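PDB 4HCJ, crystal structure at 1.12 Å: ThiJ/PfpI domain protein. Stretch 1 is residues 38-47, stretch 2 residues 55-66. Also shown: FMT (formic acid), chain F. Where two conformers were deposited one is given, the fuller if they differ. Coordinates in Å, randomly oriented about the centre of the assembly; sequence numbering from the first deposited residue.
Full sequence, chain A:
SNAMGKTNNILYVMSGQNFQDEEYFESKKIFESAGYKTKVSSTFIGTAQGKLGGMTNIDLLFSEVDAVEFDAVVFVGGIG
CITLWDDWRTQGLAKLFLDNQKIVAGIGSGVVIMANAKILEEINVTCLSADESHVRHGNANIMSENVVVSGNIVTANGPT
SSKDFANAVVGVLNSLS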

ATOM      1  N   THR A  38       7.699  -9.991  -4.028  1.00  7.36           N
ATOM      2  CA  THR A  38       7.523  -8.797  -3.204  1.00  6.78           C
ATOM      3  C   THR A  38       8.821  -8.377  -2.544  1.00  6.71           C
ATOM      4  O   THR A  38       9.698  -9.207  -2.251  1.00  7.69           O
ATOM      5  CB  THR A  38       6.420  -8.978  -2.116  1.00  7.40           C
ATOM      6  OG1 THR A  38       6.844  -9.923  -1.125  1.00  8.40           O
ATOM      7  CG2 THR A  38       5.093  -9.426  -2.714  1.00  8.18           C
ATOM      8  N   LYS A  39       8.940  -7.074  -2.324  0.55  6.38           N
ATOM      9  CA  LYS A  39       9.997  -6.499  -1.514  0.55  6.25           C
ATOM     10  C   LYS A  39       9.351  -5.558  -0.517  0.55  5.46           C
ATOM     11  O   LYS A  39       8.260  -5.032  -0.764  0.55  5.80           O
ATOM     12  CB  LYS A  39      10.998  -5.724  -2.377  0.55  7.90           C
ATOM     13  CG  LYS A  39      11.699  -6.567  -3.432  0.55  9.91           C
ATOM     14  CD  LYS A  39      12.697  -7.515  -2.809  0.55 11.68           C
ATOM     15  CE  LYS A  39      13.462  -8.276  -3.888  0.55 15.17           C
ATOM     16  NZ  LYS A  39      13.950  -7.343  -4.937  0.55 21.21           N
ATOM     17  N   VAL A  40      10.039  -5.336   0.597  1.00  5.53           N
ATOM     18  CA  VAL A  40       9.603  -4.380   1.613  1.00  5.61           C
ATOM     19  C   VAL A  40      10.559  -3.199   1.638  1.00  5.56           C
ATOM     20  O   VAL A  40      11.783  -3.383   1.737  1.00  5.92           O
ATOM     21  CB  VAL A  40       9.554  -5.034   3.012  1.00  6.57           C
ATOM     22  CG1 VAL A  40       9.321  -4.001   4.097  1.00  7.26           C
ATOM     23  CG2 VAL A  40       8.493  -6.114   3.065  1.00  7.65           C
ATOM     24  N   SER A  41       9.989  -1.997   1.588  1.00  5.43           N
ATOM     25  CA  SER A  41      10.724  -0.769   1.881  1.00  5.56           C
ATOM     26  C   SER A  41      10.249  -0.154   3.187  1.00  5.51           C
ATOM     27  O   SER A  41       9.057  -0.200   3.529  1.00  5.88           O
ATOM     28  CB  SER A  41      10.668   0.251   0.740  1.00  6.14           C
ATOM     29  OG  SER A  41       9.381   0.821   0.553  1.00  6.24           O
ATOM     30  N   SER A  42      11.196   0.427   3.912  1.00  5.34           N
ATOM     31  CA  SER A  42      10.908   1.076   5.179  1.00  5.65           C
ATOM     32  C   SER A  42      12.035   2.048   5.490  1.00  5.94           C
ATOM     33  O   SER A  42      12.785   2.473   4.611  1.00  6.61           O
ATOM     34  CB  SER A  42      10.686   0.041   6.292  1.00  6.32           C
ATOM     35  OG  SER A  42      10.134   0.634   7.456  1.00  6.81           O
ATOM     36  N   THR A  43      12.164   2.401   6.768  1.00  6.62           N
ATOM     37  CA  THR A  43      13.070   3.456   7.177  1.00  7.25           C
ATOM     38  C   THR A  43      14.467   2.965   7.540  1.00  7.17           C
ATOM     39  O   THR A  43      15.355   3.786   7.756  1.00  8.15           O
ATOM     40  CB  THR A  43      12.486   4.224   8.367  1.00  8.22           C
ATOM     41  OG1 THR A  43      12.128   3.287   9.387  1.00  9.00           O
ATOM     42  CG2 THR A  43      11.250   5.034   7.970  1.00  8.92           C
ATOM     43  N   PHE A  44      14.665   1.656   7.606  1.00  7.33           N
ATOM     44  CA  PHE A  44      15.981   1.084   7.892  1.00  7.76           C
ATOM     45  C   PHE A  44      16.062  -0.283   7.238  1.00  7.40           C
ATOM     46  O   PHE A  44      15.029  -0.890   6.970  1.00  7.96           O
ATOM     47  CB  PHE A  44      16.243   0.985   9.406  1.00  8.33           C
ATOM     48  CG  PHE A  44      15.353  -0.008  10.128  1.00  9.57           C
ATOM     49  CD1 PHE A  44      15.781  -1.311  10.366  1.00 11.37           C
ATOM     50  CD2 PHE A  44      14.088   0.362  10.563  1.00  9.79           C
ATOM     51  CE1 PHE A  44      14.955  -2.217  11.029  1.00 13.29           C
ATOM     52  CE2 PHE A  44      13.260  -0.534  11.221  1.00 11.55           C
ATOM     53  CZ  PHE A  44      13.696  -1.823  11.457  1.00 13.07           C
ATOM     54  N   ILE A  45      17.279  -0.777   7.025  1.00  7.75           N
ATOM     55  CA  ILE A  45      17.485  -2.129   6.510  1.00  8.12           C
ATOM     56  C   ILE A  45      17.657  -3.053   7.706  1.00  8.02           C
ATOM     57  O   ILE A  45      18.595  -2.904   8.506  1.00  9.56           O
ATOM     58  CB  ILE A  45      18.747  -2.215   5.614  1.00  9.20           C
ATOM     59  CG1 ILE A  45      18.633  -1.258   4.423  1.00 10.44           C
ATOM     60  CG2 ILE A  45      18.984  -3.654   5.169  1.00  9.78           C
ATOM     61  CD1 ILE A  45      17.451  -1.522   3.567  1.00 11.12           C
ATOM     62  N   GLY A  46      16.784  -4.037   7.823  1.00  7.62           N
ATOM     63  CA  GLY A  46      16.850  -4.966   8.933  1.00  7.47           C
ATOM     64  C   GLY A  46      15.490  -5.582   9.170  1.00  7.43           C
ATOM     65  O   GLY A  46      14.635  -5.573   8.287  1.00  8.77           O
ATOM     66  N   THR A  47      15.277  -6.089  10.371  1.00  6.90           N
ATOM     67  CA  THR A  47      14.083  -6.860  10.664  1.00  7.21           C
ATOM     68  C   THR A  47      12.948  -5.971  11.139  1.00  7.53           C
ATOM     69  O   THR A  47      13.109  -5.229  12.113  1.00  8.14           O
ATOM     70  CB  THR A  47      14.392  -7.923  11.718  1.00  8.51           C
ATOM     71  OG1 THR A  47      15.517  -8.686  11.270  1.00  8.66           O
ATOM     72  CG2 THR A  47      13.176  -8.816  11.937  1.00  9.93           C
TER
HETATM   73  C   FMT F 205      10.806  -8.954   2.569  1.00 22.02           C
HETATM   74  O1  FMT F 205      10.679  -9.205   1.350  1.00 20.15           O
HETATM   75  O2  FMT F 205      11.061  -9.741   3.512  1.00 27.82           O
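Stretch 2 (55-66) MTNIDLLFSEVD

Stretch 2 lies against stretch 1 as a bent chain that meets it in two places. Its first part, strand 55-58, runs antiparallel to the strand at Gly46 and Thr47. After a turn at Asp59, the short strand 60-61 runs parallel to the end of strand 38-42. A 3-10 segment, 62-64, follows. The axes of strands 38-42 and 55-58 cross at -79° and come within 6.4 Å of each other, so these two are nearly perpendicular. Together the two stretches bury 1001 Å², both sides summed.

The parallel part is held by a ladder of backbone bonds. Val40 O accepts from Asp59 N at 2.8 Å and from Leu60 N at 3.1 Å, so one carbonyl receives two successive amides where the chain turns. Ser42 N gives to Leu60 O at 3.0 Å, and Phe62 N gives to Ser42 O at 3.2 Å. Ser41 pairs with Leu60, CA to CA 4.6 Å, and their side chains lie on the same face of the sheet. Ser41 CA also approaches Leu60 O at 3.1 Å in a CA-H...O contact. The side chain of Asp59 turns back to the first stretch, where its OD2 accepts from Val40 N at 2.9 Å. Asp59 thus holds both the NH and the CO of Val40.

The antiparallel part is shorter. Ile58 N gives to Gly46 O at 2.8 Å, almost straight. Thr47 stands opposite Asn57, CA to CA 4.4 Å, with both side chains on one face. There Thr47 OG1 gives to Asn57 OD1 at 2.8 Å, which ties the pair together through its side chains.

Ile58 is the main bump. It is buried and has the largest covered area of any residue here. Val40, Ser42 and Phe44 line its hollow. Its CG1 is 4.0 Å from Val40 CG1, and its CG2 is 3.7 Å from Ser42 N and 3.1 Å from Phe44 O. Its CD1 rests over a face of the Phe44 ring, 3.8 Å from the centroid and 17° off the ring normal. Gly46 leaves space beside that ring: a CB there would crowd Phe44 CE1 at 3.3 Å. Its backbone angles by themselves also call for glycine.

A second bump comes from stretch 1. Ile45 starts away from stretch 2, but its end returns. Its CD1 lies 3.5 Å from Leu60 C, 4.0 Å from Leu61 CG and 3.8 Å from Glu64 OE1. That carboxylate is itself held by Leu61 N, which gives to OE1 at 2.9 Å.

Phe62 brings its ring back over the end of strand 38-42. Ser42 C and Thr43 N lie over one face, while Ser41 OG sits at the edge, 3.5 Å from Phe62 CD1. Thr43 CG2 is 3.6 Å from Phe62 CE2.

A formic acid, probably from the crystallisation liquor, sits beside Val40, with its C 3.7 Å from Val40 CG2. Its O1 is 2.7 Å from Asp59 OD2.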

HETATM    1  N   MSE A  55       7.456 -11.184  12.080  0.64  9.05           N
HETATM    2  CA  MSE A  55       8.659 -10.537  11.581  0.64  8.95           C
HETATM    3  C   MSE A  55       8.841 -10.732  10.088  0.64  8.39           C
HETATM    4  O   MSE A  55       8.389 -11.727   9.504  0.64  9.21           O
HETATM    5  CB  MSE A  55       9.885 -11.037  12.345  0.64 10.09           C
HETATM    6  CG  MSE A  55      10.000 -10.399  13.729  0.64 11.99           C
HETATM    7 SE   MSE A  55      11.386 -11.158  14.826  0.64 11.88          SE
HETATM    8  CE  MSE A  55      10.492 -12.846  15.143  0.64 15.91           C
ATOM      9  N   THR A  56       9.519  -9.768   9.479  1.00  8.12           N
ATOM     10  CA  THR A  56       9.928  -9.912   8.101  1.00  8.23           C
ATOM     11  C   THR A  56      11.111  -8.986   7.863  1.00  8.34           C
ATOM     12  O   THR A  56      11.294  -8.001   8.571  1.00 10.37           O
ATOM     13  CB  THR A  56       8.753  -9.612   7.120  1.00  8.94           C
ATOM     14  OG1 THR A  56       9.086 -10.135   5.838  1.00  9.93           O
ATOM     15  CG2 THR A  56       8.472  -8.108   7.018  1.00  9.60           C
ATOM     16  N   ASN A  57      11.966  -9.280   6.900  0.63  9.05           N
ATOM     17  CA  ASN A  57      13.061  -8.341   6.674  0.63  9.90           C
ATOM     18  C   ASN A  57      12.707  -7.258   5.656  0.63  9.18           C
ATOM     19  O   ASN A  57      11.952  -7.468   4.713  0.63 10.90           O
ATOM     20  CB  ASN A  57      14.387  -9.040   6.332  0.63 11.30           C
ATOM     21  CG  ASN A  57      15.032  -9.750   7.545  0.63 13.24           C
ATOM     22  OD1 ASN A  57      14.747  -9.456   8.715  0.63 14.01           O
ATOM     23  ND2 ASN A  57      15.930 -10.678   7.254  0.63 14.37           N
ATOM     24  N   ILE A  58      13.267  -6.089   5.901  1.00  7.68           N
ATOM     25  CA  ILE A  58      13.146  -4.914   5.060  1.00  6.67           C
ATOM     26  C   ILE A  58      14.268  -4.974   4.034  1.00  6.61           C
ATOM     27  O   ILE A  58      15.452  -5.000   4.395  1.00  7.71           O
ATOM     28  CB  ILE A  58      13.240  -3.622   5.877  1.00  7.11           C
ATOM     29  CG1 ILE A  58      12.116  -3.549   6.907  1.00  7.89           C
ATOM     30  CG2 ILE A  58      13.239  -2.421   4.952  1.00  7.52           C
ATOM     31  CD1 ILE A  58      12.465  -2.715   8.134  1.00  8.48           C
ATOM     32  N   ASP A  59      13.899  -4.994   2.756  1.00  6.36           N
ATOM     33  CA  ASP A  59      14.845  -5.103   1.656  1.00  6.94           C
ATOM     34  C   ASP A  59      15.498  -3.786   1.256  1.00  6.88           C
ATOM     35  O   ASP A  59      16.655  -3.783   0.805  1.00  8.06           O
ATOM     36  CB  ASP A  59      14.146  -5.688   0.429  1.00  7.96           C
ATOM     37  CG  ASP A  59      13.518  -7.028   0.715  1.00  8.89           C
ATOM     38  OD1 ASP A  59      14.282  -7.997   0.874  1.00 11.59           O
ATOM     39  OD2 ASP A  59      12.279  -7.114   0.810  1.00  7.96           O
ATOM     40  N   LEU A  60      14.731  -2.701   1.353  1.00  6.45           N
ATOM     41  CA  LEU A  60      15.092  -1.423   0.750  1.00  7.00           C
ATOM     42  C   LEU A  60      14.743  -0.275   1.681  1.00  6.21           C
ATOM     43  O   LEU A  60      13.709  -0.308   2.353  1.00  6.37           O
ATOM     44  CB  LEU A  60      14.244  -1.199  -0.526  1.00  8.03           C
ATOM     45  CG  LEU A  60      14.546  -2.134  -1.697  1.00  9.19           C
ATOM     46  CD1 LEU A  60      13.408  -2.120  -2.709  1.00  9.91           C
ATOM     47  CD2 LEU A  60      15.841  -1.747  -2.387  1.00 10.57           C
ATOM     48  N   LEU A  61      15.568   0.762   1.669  1.00  6.05           N
ATOM     49  CA  LEU A  61      15.151   2.045   2.205  1.00  6.49           C
ATOM     50  C   LEU A  61      14.197   2.695   1.208  1.00  6.76           C
ATOM     51  O   LEU A  61      14.299   2.447   0.002  1.00  6.82           O
ATOM     52  CB  LEU A  61      16.346   2.974   2.359  1.00  7.37           C
ATOM     53  CG  LEU A  61      17.460   2.453   3.271  1.00  8.50           C
ATOM     54  CD1 LEU A  61      18.661   3.372   3.169  1.00 10.55           C
ATOM     55  CD2 LEU A  61      16.972   2.370   4.710  1.00  9.42           C
ATOM     56  N   PHE A  62      13.305   3.577   1.678  1.00  7.07           N
ATOM     57  CA  PHE A  62      12.487   4.351   0.737  1.00  7.55           C
ATOM     58  C   PHE A  62      13.387   5.006  -0.318  1.00  8.00           C
ATOM     59  O   PHE A  62      13.050   5.045  -1.517  1.00  8.17           O
ATOM     60  CB  PHE A  62      11.688   5.444   1.456  1.00  8.02           C
ATOM     61  CG  PHE A  62      10.740   4.937   2.509  1.00  8.04           C
ATOM     62  CD1 PHE A  62      10.019   3.766   2.335  1.00  8.27           C
ATOM     63  CD2 PHE A  62      10.584   5.641   3.691  1.00  8.62           C
ATOM     64  CE1 PHE A  62       9.145   3.321   3.319  1.00  8.89           C
ATOM     65  CE2 PHE A  62       9.717   5.201   4.674  1.00  9.10           C
ATOM     66  CZ  PHE A  62       9.004   4.037   4.493  1.00  9.59           C
ATOM     67  N   SER A  63      14.526   5.522   0.129  1.00  9.19           N
ATOM     68  CA  SER A  63      15.418   6.253  -0.747  1.00 11.46           C
ATOM     69  C   SER A  63      16.076   5.400  -1.817  1.00 10.64           C
ATOM     70  O   SER A  63      16.642   5.960  -2.756  1.00 12.68           O
ATOM     71  CB  SER A  63      16.514   6.939   0.062  1.00 14.97           C
ATOM     72  OG  SER A  63      17.354   5.972   0.676  1.00 17.96           O
ATOM     73  N   GLU A  64      16.004   4.069  -1.671  1.00  9.40           N
ATOM     74  CA  GLU A  64      16.586   3.126  -2.627  1.00  9.71           C
ATOM     75  C   GLU A  64      15.593   2.618  -3.655  1.00 10.33           C
ATOM     76  O   GLU A  64      15.951   1.863  -4.544  1.00 12.97           O
ATOM     77  CB  GLU A  64      17.196   1.931  -1.883  1.00  9.76           C
ATOM     78  CG  GLU A  64      18.411   2.313  -1.040  1.00 10.19           C
ATOM     79  CD  GLU A  64      18.908   1.203  -0.121  1.00 10.20           C
ATOM     80  OE1 GLU A  64      18.108   0.342   0.311  1.00  9.42           O
ATOM     81  OE2 GLU A  64      20.114   1.204   0.198  1.00 12.09           O
ATOM     82  N   VAL A  65      14.346   3.042  -3.549  1.00  9.65           N
ATOM     83  CA  VAL A  65      13.319   2.538  -4.448  1.00 10.47           C
ATOM     84  C   VAL A  65      13.440   3.142  -5.834  1.00 13.38           C
ATOM     85  O   VAL A  65      13.538   4.358  -5.979  1.00 14.27           O
ATOM     86  CB  VAL A  65      11.927   2.830  -3.879  1.00  9.09           C
ATOM     87  CG1 VAL A  65      10.834   2.561  -4.919  1.00  9.71           C
ATOM     88  CG2 VAL A  65      11.712   2.013  -2.615  1.00  8.78           C
ATOM     89  N   ASP A  66      13.425   2.269  -6.838  0.72 14.51           N
ATOM     90  CA  ASP A  66      13.383   2.660  -8.241  0.72 15.82           C
ATOM     91  C   ASP A  66      12.083   2.113  -8.809  0.72 13.97           C
ATOM     92  O   ASP A  66      11.884   0.897  -8.864  0.72 13.69           O
ATOM     93  CB  ASP A  66      14.583   2.069  -8.989  0.72 19.58           C
ATOM     94  CG  ASP A  66      14.680   2.546 -10.426  0.72 22.90           C
ATOM     95  OD1 ASP A  66      13.684   3.067 -10.972  0.72 21.43           O
ATOM     96  OD2 ASP A  66      15.769   2.387 -11.012  0.72 26.96           O
TER